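Local coordinates for protein putative RNase YutE (Bacillus subtilis subsp. subtilis str. 168, PDB 1YLM) that is probably the RNase toxin of a putative type VII toxin-antitoxin system, a homodimer of the HepT family whose probable antitoxin is YutD, at residues D55-F60 with M72-D77; K79-K84 with Q123-R128. All coordinates share one frame; numbering follows the deposited sequence.

Contact 1: residues D55-F60 with M72-D77; sequences DMIDGF and MDILVD
M56 and I57, in the last turn of helix 32-59, meet I74 and L75 of the short helix 71-77 through aliphatic carbons alone. M56, a selenomethionine, takes part with the root of its side chain: CB lies 4.1 Å from L75 CD2. Beyond CB the chain bends at chi2 and again at chi3 and leads away from L75, laying its CE at the edge of the F60 ring, in the ring plane. M56 also packs on I129 and L133 of helix 119-137 and on I9 of helix 6-23, which ties this corner to the long helices of the all-helical HepT fold. The two local axes pass 10.6 Å apart at 57°, a wide separation for a helix pair, and the span is bridged by long branched side chains. Next along the chain, I57 points its side chain at helix 71-77. Its CG1 stands anti to the carbonyl carbon (chi1 -75°) and the chain then runs extended, laying the CG1-CD1 arm against I74. The I74 branch that receives it is CG2, 3.8 Å from I57 CG1 and 3.9 Å from I57 CD1, and the two isoleucine side chains cross at about a right angle. L75 CD2 also comes within 4.5 Å of I57 CG1, on the M56 side of the pair. P65 and M62, from the loop joining the helices, pack against I57 and I74 respectively.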
loop_
_atom_site.group_PDB
_atom_site.type_symbol
_atom_site.label_atom_id
_atom_site.label_comp_id
_atom_site.label_asym_id
_atom_site.label_seq_id
_atom_site.Cartn_x
_atom_site.Cartn_y
_atom_site.Cartn_z
ATOM N N ASP A 55 14.728 2.180 11.081
ATOM C CA ASP A 55 14.861 2.072 12.546
ATOM C C ASP A 55 16.299 1.719 12.949
ATOM O O ASP A 55 16.841 2.255 13.925
ATOM C CB ASP A 55 13.857 1.050 13.111
ATOM C CG ASP A 55 12.415 1.526 13.003
ATOM O OD1 ASP A 55 12.201 2.753 12.863
ATOM O OD2 ASP A 55 11.498 0.678 13.046
HETATM N N MSE A 56 16.916 0.823 12.190
HETATM C CA MSE A 56 18.335 0.462 12.387
HETATM C C MSE A 56 19.243 1.695 12.246
HETATM O O MSE A 56 20.092 1.991 13.083
HETATM C CB MSE A 56 18.770 -0.569 11.338
HETATM C CG MSE A 56 18.205 -1.963 11.480
HETATM SE SE MSE A 56 19.149 -2.924 12.703
HETATM C CE MSE A 56 18.289 -2.772 13.788
ATOM N N ILE A 57 19.054 2.409 11.147
ATOM C CA ILE A 57 19.878 3.562 10.812
ATOM C C ILE A 57 19.730 4.658 11.874
ATOM O O ILE A 57 20.735 5.169 12.398
ATOM C CB ILE A 57 19.483 4.073 9.392
ATOM C CG1 ILE A 57 20.035 3.127 8.321
ATOM C CG2 ILE A 57 19.941 5.519 9.164
ATOM C CD1 ILE A 57 19.483 3.411 6.894
ATOM N N ASP A 58 18.489 4.983 12.219
ATOM C CA ASP A 58 18.203 5.996 13.238
ATOM C C ASP A 58 18.766 5.598 14.607
ATOM O O ASP A 58 19.424 6.413 15.265
ATOM C CB ASP A 58 16.703 6.267 13.358
ATOM C CG ASP A 58 16.110 6.909 12.100
ATOM O OD1 ASP A 58 16.864 7.336 11.186
ATOM O OD2 ASP A 58 14.867 6.973 12.025
ATOM N N GLY A 59 18.520 4.358 15.025
ATOM C CA GLY A 59 18.973 3.871 16.341
ATOM C C GLY A 59 20.490 3.790 16.497
ATOM O O GLY A 59 21.036 4.118 17.571
ATOM N N PHE A 60 21.174 3.345 15.433
ATOM C CA PHE A 60 22.625 3.119 15.464
ATOM C C PHE A 60 23.448 4.250 14.858
ATOM O O PHE A 60 24.616 4.051 14.598
ATOM C CB PHE A 60 22.999 1.797 14.790
ATOM C CG PHE A 60 22.631 0.579 15.607
ATOM C CD1 PHE A 60 21.558 -0.219 15.225
ATOM C CD2 PHE A 60 23.355 0.244 16.760
ATOM C CE1 PHE A 60 21.200 -1.340 15.960
ATOM C CE2 PHE A 60 23.009 -0.877 17.522
ATOM C CZ PHE A 60 21.935 -1.683 17.117
HETATM N N MSE A 72 19.336 0.334 1.793
HETATM C CA MSE A 72 20.042 -0.953 1.707
HETATM C C MSE A 72 21.536 -0.762 1.600
HETATM O O MSE A 72 22.308 -1.503 2.199
HETATM C CB MSE A 72 19.553 -1.799 0.526
HETATM C CG MSE A 72 18.113 -2.265 0.651
HETATM SE SE MSE A 72 17.707 -3.310 2.292
HETATM C CE MSE A 72 19.403 -4.265 2.440
ATOM N N ASP A 73 21.928 0.237 0.819
ATOM C CA ASP A 73 23.327 0.587 0.640
ATOM C C ASP A 73 23.988 0.922 1.976
ATOM O O ASP A 73 25.117 0.531 2.229
ATOM C CB ASP A 73 23.447 1.755 -0.344
ATOM C CG ASP A 73 23.129 1.339 -1.788
ATOM O OD1 ASP A 73 23.247 0.130 -2.102
ATOM O OD2 ASP A 73 22.751 2.226 -2.588
ATOM N N ILE A 74 23.261 1.610 2.840
ATOM C CA ILE A 74 23.784 1.956 4.170
ATOM C C ILE A 74 23.926 0.706 5.057
ATOM O O ILE A 74 24.966 0.503 5.701
ATOM C CB ILE A 74 22.935 3.073 4.831
ATOM C CG1 ILE A 74 23.105 4.398 4.058
ATOM C CG2 ILE A 74 23.321 3.224 6.324
ATOM C CD1 ILE A 74 21.899 5.326 4.163
ATOM N N LEU A 75 22.917 -0.167 5.030
ATOM C CA LEU A 75 22.987 -1.451 5.749
ATOM C C LEU A 75 24.140 -2.328 5.257
ATOM O O LEU A 75 24.772 -3.043 6.042
ATOM C CB LEU A 75 21.651 -2.206 5.640
ATOM C CG LEU A 75 20.464 -1.501 6.310
ATOM C CD1 LEU A 75 19.156 -2.305 6.139
ATOM C CD2 LEU A 75 20.726 -1.248 7.796
ATOM N N VAL A 76 24.426 -2.258 3.958
ATOM C CA VAL A 76 25.580 -2.951 3.395
ATOM C C VAL A 76 26.898 -2.340 3.929
ATOM O O VAL A 76 27.759 -3.071 4.422
ATOM C CB VAL A 76 25.532 -2.959 1.839
ATOM C CG1 VAL A 76 26.852 -3.426 1.246
ATOM C CG2 VAL A 76 24.385 -3.860 1.359
ATOM N N ASP A 77 27.027 -1.016 3.827
ATOM C CA ASP A 77 28.190 -0.282 4.346
ATOM C C ASP A 77 28.472 -0.639 5.811
ATOM O O ASP A 77 29.626 -0.790 6.208
ATOM C CB ASP A 77 27.971 1.231 4.246
ATOM C CG ASP A 77 27.996 1.754 2.814
ATOM O OD1 ASP A 77 28.459 1.038 1.886
ATOM O OD2 ASP A 77 27.545 2.904 2.619
#

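Contact 2: residues K79-K84 with Q123-R128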
loop_
_atom_site.group_PDB
_atom_site.type_symbol
_atom_site.label_atom_id
_atom_site.label_comp_id
_atom_site.label_asym_id
_atom_site.label_seq_id
_atom_site.Cartn_x
_atom_site.Cartn_y
_atom_site.Cartn_z
ATOM N N LYS A 79 27.692 -3.347 7.295
ATOM C CA LYS A 79 27.843 -4.797 7.401
ATOM C C LYS A 79 26.686 -5.471 8.165
ATOM O O LYS A 79 26.884 -6.473 8.867
ATOM C CB LYS A 79 29.204 -5.158 8.018
ATOM C CG LYS A 79 30.357 -5.234 7.012
ATOM C CD LYS A 79 30.835 -3.879 6.546
ATOM C CE LYS A 79 32.008 -4.036 5.571
ATOM N NZ LYS A 79 32.047 -2.930 4.557
ATOM N N VAL A 80 25.490 -4.903 8.031
ATOM C CA VAL A 80 24.285 -5.544 8.532
ATOM C C VAL A 80 23.920 -6.739 7.632
ATOM O O VAL A 80 23.609 -7.814 8.133
ATOM C CB VAL A 80 23.101 -4.557 8.656
ATOM C CG1 VAL A 80 21.891 -5.256 9.251
ATOM C CG2 VAL A 80 23.484 -3.343 9.508
ATOM N N VAL A 81 23.939 -6.522 6.313
ATOM C CA VAL A 81 23.700 -7.585 5.336
ATOM C C VAL A 81 24.903 -7.642 4.374
ATOM O O VAL A 81 25.676 -6.672 4.303
ATOM C CB VAL A 81 22.376 -7.355 4.542
ATOM C CG1 VAL A 81 21.167 -7.338 5.476
ATOM C CG2 VAL A 81 22.448 -6.066 3.712
ATOM N N THR A 82 25.061 -8.745 3.632
ATOM C CA THR A 82 26.109 -8.812 2.601
ATOM C C THR A 82 25.787 -7.885 1.417
ATOM O O THR A 82 24.633 -7.493 1.219
ATOM C CB THR A 82 26.368 -10.261 2.079
ATOM O OG1 THR A 82 25.249 -10.705 1.305
ATOM C CG2 THR A 82 26.592 -11.243 3.216
ATOM N N GLU A 83 26.813 -7.527 0.644
ATOM C CA GLU A 83 26.633 -6.777 -0.596
ATOM C C GLU A 83 25.638 -7.472 -1.524
ATOM O O GLU A 83 24.753 -6.820 -2.069
ATOM C CB GLU A 83 27.967 -6.558 -1.331
ATOM C CG GLU A 83 27.851 -5.561 -2.494
ATOM C CD GLU A 83 29.196 -5.093 -3.056
ATOM O OE1 GLU A 83 30.260 -5.380 -2.447
ATOM O OE2 GLU A 83 29.182 -4.412 -4.110
ATOM N N LYS A 84 25.793 -8.778 -1.720
ATOM C CA LYS A 84 24.875 -9.502 -2.613
ATOM C C LYS A 84 23.430 -9.529 -2.075
ATOM O O LYS A 84 22.490 -9.311 -2.829
ATOM C CB LYS A 84 25.377 -10.914 -2.958
ATOM C CG LYS A 84 25.686 -11.767 -1.764
ATOM C CD LYS A 84 25.606 -13.260 -2.055
ATOM C CE LYS A 84 25.057 -14.017 -0.834
ATOM N NZ LYS A 84 25.473 -13.394 0.471
ATOM N N GLN A 123 14.449 -14.552 3.415
ATOM C CA GLN A 123 14.469 -15.401 4.605
ATOM C C GLN A 123 15.590 -15.030 5.574
ATOM O O GLN A 123 15.415 -15.093 6.785
ATOM C CB GLN A 123 14.627 -16.876 4.215
ATOM C CG GLN A 123 13.470 -17.436 3.392
ATOM C CD GLN A 123 13.747 -18.835 2.859
ATOM O OE1 GLN A 123 14.903 -19.244 2.705
ATOM N NE2 GLN A 123 12.687 -19.574 2.571
ATOM N N ASP A 124 16.741 -14.651 5.028
ATOM C CA ASP A 124 17.906 -14.317 5.848
ATOM C C ASP A 124 17.880 -12.924 6.464
ATOM O O ASP A 124 18.610 -12.669 7.417
ATOM C CB ASP A 124 19.186 -14.482 5.029
ATOM C CG ASP A 124 19.498 -15.937 4.739
ATOM O OD1 ASP A 124 18.952 -16.817 5.437
ATOM O OD2 ASP A 124 20.291 -16.192 3.817
ATOM N N PHE A 125 17.052 -12.030 5.920
ATOM C CA PHE A 125 17.009 -10.635 6.397
ATOM C C PHE A 125 16.740 -10.506 7.916
ATOM O O PHE A 125 17.489 -9.810 8.609
ATOM C CB PHE A 125 16.025 -9.795 5.569
ATOM C CG PHE A 125 15.933 -8.346 6.005
ATOM C CD1 PHE A 125 16.952 -7.434 5.679
ATOM C CD2 PHE A 125 14.852 -7.896 6.746
ATOM C CE1 PHE A 125 16.879 -6.105 6.096
ATOM C CE2 PHE A 125 14.756 -6.557 7.145
ATOM C CZ PHE A 125 15.765 -5.666 6.823
ATOM N N PRO A 126 15.682 -11.172 8.439
ATOM C CA PRO A 126 15.452 -11.125 9.898
ATOM C C PRO A 126 16.633 -11.667 10.710
ATOM O O PRO A 126 16.955 -11.122 11.768
ATOM C CB PRO A 126 14.217 -12.030 10.104
ATOM C CG PRO A 126 13.559 -12.119 8.789
ATOM C CD PRO A 126 14.635 -11.952 7.745
ATOM N N LYS A 127 17.259 -12.736 10.228
ATOM C CA LYS A 127 18.438 -13.293 10.889
ATOM C C LYS A 127 19.578 -12.262 10.986
ATOM O O LYS A 127 20.181 -12.100 12.049
ATOM C CB LYS A 127 18.933 -14.546 10.159
ATOM C CG LYS A 127 17.882 -15.648 9.996
ATOM C CD LYS A 127 18.459 -16.867 9.231
ATOM C CE LYS A 127 19.774 -17.360 9.874
ATOM N NZ LYS A 127 20.036 -18.834 9.630
ATOM N N ARG A 128 19.878 -11.589 9.878
ATOM C CA ARG A 128 20.901 -10.534 9.851
ATOM C C ARG A 128 20.588 -9.434 10.857
ATOM O O ARG A 128 21.468 -9.004 11.613
ATOM C CB ARG A 128 21.003 -9.892 8.457
ATOM C CG ARG A 128 21.397 -10.849 7.348
ATOM C CD ARG A 128 22.868 -11.220 7.344
ATOM N NE ARG A 128 23.102 -12.211 6.286
ATOM C CZ ARG A 128 23.046 -13.530 6.457
ATOM N NH1 ARG A 128 22.811 -14.053 7.660
ATOM N NH2 ARG A 128 23.242 -14.341 5.419
HETATM O O HOH W 1 23.974 -8.847 10.733
HETATM O O HOH W 2 24.473 -14.923 2.441
#
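R128 lies against the turn at V80 and V81 with the aliphatic part of its side chain. V80 contributes its backbone carbonyl: V80 O sits 3.3 Å from R128 CB and 3.6 Å from R128 CD, over the inside of the bend the arginine makes at chi2 (-76°). V81 adds CG1, which lies 3.9 Å from R128 CB, the two side chains crossing at about a right angle. The same methyl reaches F125, one turn earlier on helix 119-137, and approaches its CD1 obliquely at 4.2 Å. No direct hydrogen bond spans the contact; instead a water donates to both V80 O (2.8 Å) and R128 O (2.7 Å), pinning the turn to the helix backbone. The guanidinium has its strongest partner in E85, a salt bridge from NH2, while D124 CB lies over the rim of one face and D124 OD2 offers a long, purely electrostatic contact. A second water, in the guanidinium plane, accepts from K84 NZ and weakly from R128 NH2. K84 NZ also donates to T82 OG1 at 2.8 Å, at the N-cap of helix 83-93. The connection between helices 71-77 and 83-93 is thus seated on helix 119-137. Its buried side meets the helix through apolar carbons and one water-bridged carbonyl, and at the arginine's polar end the carboxylates of E85 and D124 probably offset the positive charge that K84 and R128 bring together.

Overall arrangement
Contacts 1 and 2 follow in series along the chain, with centres about 12 Å apart, and helix 71-77 links them. Where that helix ends at K79 in a Schellman motif, L75 O and V80 N lie 2.8 Å apart, a probable hydrogen bond that joins a residue of contact 1 to one of contact 2. Further packing joins them, with M72 CE 3.8 Å from V81 CG2 and V76 CG2 equally far from that V81 methyl. Helix 71-77 is therefore held to helix 32-59 on one side, while the turn after it rests on helix 119-137. Both contacts lie away from R96, the active-site residue assigned by similarity, and consist of packing between parts of one chain.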